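Cell division GTPase FtsZ, diverged (Clostridium botulinum C, PDB 3V3T) is a divergent member of the tubulin/FtsZ family, the cytoskeletal proteins that pair a Rossmann-like GTPase domain with a smaller C-terminal domain. Local coordinates at residues Gly28-Leu33 with Leu182-Met187. The protein carries 1 engineered substitution. Numbering follows the deposited sequence.
Sequences GDYNAL and LFNDFM
A buried contact of one tyrosine, part hydrogen bond and part apolar packing, joins Tyr30, just ahead of strand 31-36 in the GTPase domain, to the C-terminal end of helix 172-187, which probably corresponds to the central helix that links the two domains in the tubulin/FtsZ fold. The backbones stay well apart, with the CA atoms of Tyr30 and Asn184 separated by 9.7 Å, and the tyrosine ring spans the gap. Its hydroxyl donates to the side-chain carbonyl of Asn184, OH to OD1 2.8 Å, arriving in the carbonyl plane on a lone pair at a C=O...O angle of 123°. The amide stands steeply to the ring, 74° between planes. Asn184 extends its CG away from the backbone N (chi1 -171°), and its second torsion turns OD1 to the phenol. Met187 CG meets the ring at its edge, near the ring plane, and lies 3.6 Å from Tyr30 OH. Phe183 offers the rim of its own ring, CE2 lying 3.9 Å from Tyr30 CE1. Leu23 and Leu24 of helix 14-26 also pack on Tyr30, while Met187 touches helix 200-208. Lys4 NZ gives OD1 a second hydrogen bond, so two donors grip this buried oxygen and restrain the amide's rotation. The lysine's charge would probably polarise the C=O and strengthen OD1 as acceptor; Tyr30 is held by a directional bond at its hydroxyl and by apolar contacts with Phe183 and Met187.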
ATOM      1  N   GLY A  28       3.788  -9.471  14.089  1.00 42.25           N
ATOM      2  CA  GLY A  28       4.134 -10.616  13.268  1.00 43.72           C
ATOM      3  C   GLY A  28       2.957 -11.514  12.946  1.00 43.77           C
ATOM      4  O   GLY A  28       3.128 -12.644  12.478  1.00 41.01           O
ATOM      5  N   ASP A  29       1.756 -11.014  13.212  1.00 44.84           N
ATOM      6  CA  ASP A  29       0.546 -11.772  12.959  1.00 44.42           C
ATOM      7  C   ASP A  29       0.243 -11.901  11.462  1.00 41.74           C
ATOM      8  O   ASP A  29      -0.576 -12.731  11.062  1.00 40.29           O
ATOM      9  CB  ASP A  29      -0.631 -11.138  13.691  1.00 51.79           C
ATOM     10  CG  ASP A  29      -0.436 -11.119  15.190  1.00 57.74           C
ATOM     11  OD1 ASP A  29       0.421 -11.880  15.683  1.00 67.23           O
ATOM     12  OD2 ASP A  29      -1.143 -10.354  15.875  1.00 58.99           O
ATOM     13  N   TYR A  30       0.912 -11.093  10.639  1.00 36.04           N
ATOM     14  CA  TYR A  30       0.749 -11.170   9.186  1.00 32.54           C
ATOM     15  C   TYR A  30       1.591 -12.306   8.594  1.00 38.75           C
ATOM     16  O   TYR A  30       2.579 -12.742   9.190  1.00 45.73           O
ATOM     17  CB  TYR A  30       1.143  -9.844   8.520  1.00 28.22           C
ATOM     18  CG  TYR A  30       0.458  -8.648   9.118  1.00 43.40           C
ATOM     19  CD1 TYR A  30      -0.809  -8.269   8.703  1.00 35.32           C
ATOM     20  CD2 TYR A  30       1.081  -7.893  10.111  1.00 40.58           C
ATOM     21  CE1 TYR A  30      -1.443  -7.185   9.269  1.00 35.42           C
ATOM     22  CE2 TYR A  30       0.457  -6.806  10.674  1.00 29.35           C
ATOM     23  CZ  TYR A  30      -0.800  -6.464  10.256  1.00 32.68           C
ATOM     24  OH  TYR A  30      -1.416  -5.383  10.820  1.00 32.42           O
ATOM     25  N   ASN A  31       1.193 -12.775   7.417  1.00 38.22           N
ATOM     26  CA  ASN A  31       1.989 -13.721   6.643  1.00 35.53           C
ATOM     27  C   ASN A  31       2.725 -13.001   5.515  1.00 38.77           C
ATOM     28  O   ASN A  31       2.261 -11.968   5.024  1.00 37.04           O
ATOM     29  CB  ASN A  31       1.092 -14.791   6.037  1.00 34.76           C
ATOM     30  CG  ASN A  31       0.199 -15.463   7.061  1.00 40.04           C
ATOM     31  OD1 ASN A  31       0.667 -16.217   7.917  1.00 47.69           O
ATOM     32  ND2 ASN A  31      -1.097 -15.208   6.963  1.00 45.92           N
ATOM     33  N   ALA A  32       3.852 -13.560   5.078  1.00 32.55           N
ATOM     34  CA  ALA A  32       4.691 -12.889   4.096  1.00 36.08           C
ATOM     35  C   ALA A  32       5.586 -13.881   3.378  1.00 33.77           C
ATOM     36  O   ALA A  32       6.129 -14.791   3.987  1.00 33.39           O
ATOM     37  CB  ALA A  32       5.557 -11.791   4.774  1.00 28.90           C
ATOM     38  N   LEU A  33       5.731 -13.686   2.074  1.00 35.91           N
ATOM     39  CA  LEU A  33       6.708 -14.405   1.273  1.00 37.23           C
ATOM     40  C   LEU A  33       7.568 -13.353   0.600  1.00 38.72           C
ATOM     41  O   LEU A  33       7.113 -12.656  -0.311  1.00 38.21           O
ATOM     42  CB  LEU A  33       6.013 -15.249   0.206  1.00 35.92           C
ATOM     43  CG  LEU A  33       6.980 -15.983  -0.732  1.00 46.02           C
ATOM     44  CD1 LEU A  33       7.736 -17.076   0.014  1.00 41.38           C
ATOM     45  CD2 LEU A  33       6.247 -16.584  -1.920  1.00 50.59           C
ATOM     46  N   LEU A 182       0.489   2.823  10.456  1.00 32.13           N
ATOM     47  CA  LEU A 182      -0.860   3.177  10.027  1.00 30.11           C
ATOM     48  C   LEU A 182      -1.643   1.929   9.634  1.00 30.45           C
ATOM     49  O   LEU A 182      -2.810   1.777   9.976  1.00 31.30           O
ATOM     50  CB  LEU A 182      -0.829   4.178   8.879  1.00 28.80           C
ATOM     51  CG  LEU A 182      -0.342   5.584   9.234  1.00 34.71           C
ATOM     52  CD1 LEU A 182      -0.177   6.408   7.970  1.00 27.79           C
ATOM     53  CD2 LEU A 182      -1.317   6.257  10.179  1.00 30.27           C
ATOM     54  N   PHE A 183      -0.998   1.025   8.922  1.00 30.34           N
ATOM     55  CA  PHE A 183      -1.696  -0.167   8.480  1.00 28.90           C
ATOM     56  C   PHE A 183      -2.069  -1.073   9.649  1.00 35.11           C
ATOM     57  O   PHE A 183      -3.188  -1.572   9.734  1.00 38.83           O
ATOM     58  CB  PHE A 183      -0.854  -0.940   7.469  1.00 25.69           C
ATOM     59  CG  PHE A 183      -1.591  -2.053   6.831  1.00 33.79           C
ATOM     60  CD1 PHE A 183      -2.440  -1.808   5.762  1.00 27.55           C
ATOM     61  CD2 PHE A 183      -1.445  -3.353   7.291  1.00 25.45           C
ATOM     62  CE1 PHE A 183      -3.132  -2.861   5.155  1.00 24.11           C
ATOM     63  CE2 PHE A 183      -2.127  -4.392   6.690  1.00 29.77           C
ATOM     64  CZ  PHE A 183      -2.974  -4.138   5.617  1.00 23.59           C
ATOM     65  N   ASN A 184      -1.124  -1.291  10.548  1.00 29.81           N
ATOM     66  CA  ASN A 184      -1.399  -2.089  11.725  1.00 35.39           C
ATOM     67  C   ASN A 184      -2.454  -1.440  12.637  1.00 37.19           C
ATOM     68  O   ASN A 184      -3.306  -2.132  13.203  1.00 42.61           O
ATOM     69  CB  ASN A 184      -0.104  -2.393  12.482  1.00 34.52           C
ATOM     70  CG  ASN A 184      -0.308  -3.391  13.590  1.00 47.28           C
ATOM     71  OD1 ASN A 184      -0.654  -4.551  13.344  1.00 37.68           O
ATOM     72  ND2 ASN A 184      -0.099  -2.950  14.824  1.00 40.16           N
ATOM     73  N   ASP A 185      -2.414  -0.116  12.769  1.00 37.49           N
ATOM     74  CA  ASP A 185      -3.446   0.591  13.535  1.00 41.76           C
ATOM     75  C   ASP A 185      -4.803   0.383  12.883  1.00 41.76           C
ATOM     76  O   ASP A 185      -5.798   0.138  13.559  1.00 36.41           O
ATOM     77  CB  ASP A 185      -3.148   2.086  13.621  1.00 45.38           C
ATOM     78  CG  ASP A 185      -2.016   2.395  14.571  1.00 50.77           C
ATOM     79  OD1 ASP A 185      -1.631   1.500  15.357  1.00 50.34           O
ATOM     80  OD2 ASP A 185      -1.515   3.532  14.528  1.00 49.64           O
ATOM     81  N   PHE A 186      -4.824   0.469  11.556  1.00 32.90           N
ATOM     82  CA  PHE A 186      -6.026   0.200  10.778  1.00 30.30           C
ATOM     83  C   PHE A 186      -6.600  -1.191  11.108  1.00 34.07           C
ATOM     84  O   PHE A 186      -7.763  -1.320  11.486  1.00 38.70           O
ATOM     85  CB  PHE A 186      -5.699   0.397   9.290  1.00 30.57           C
ATOM     86  CG  PHE A 186      -6.648  -0.266   8.351  1.00 29.76           C
ATOM     87  CD1 PHE A 186      -8.001  -0.274   8.597  1.00 28.90           C
ATOM     88  CD2 PHE A 186      -6.174  -0.864   7.191  1.00 32.88           C
ATOM     89  CE1 PHE A 186      -8.863  -0.885   7.714  1.00 30.85           C
ATOM     90  CE2 PHE A 186      -7.031  -1.465   6.304  1.00 29.56           C
ATOM     91  CZ  PHE A 186      -8.378  -1.477   6.564  1.00 25.56           C
ATOM     92  N   MET A 187      -5.768  -2.223  11.026  1.00 31.42           N
ATOM     93  CA  MET A 187      -6.192  -3.570  11.404  1.00 33.17           C
ATOM     94  C   MET A 187      -6.615  -3.715  12.872  1.00 45.35           C
ATOM     95  O   MET A 187      -7.323  -4.654  13.219  1.00 38.36           O
ATOM     96  CB  MET A 187      -5.079  -4.571  11.095  1.00 32.95           C
ATOM     97  CG  MET A 187      -4.711  -4.645   9.627  1.00 33.46           C
ATOM     98  SD  MET A 187      -6.083  -5.272   8.629  1.00 39.80           S
ATOM     99  CE  MET A 187      -7.048  -3.801   8.346  1.00 82.95           C
TER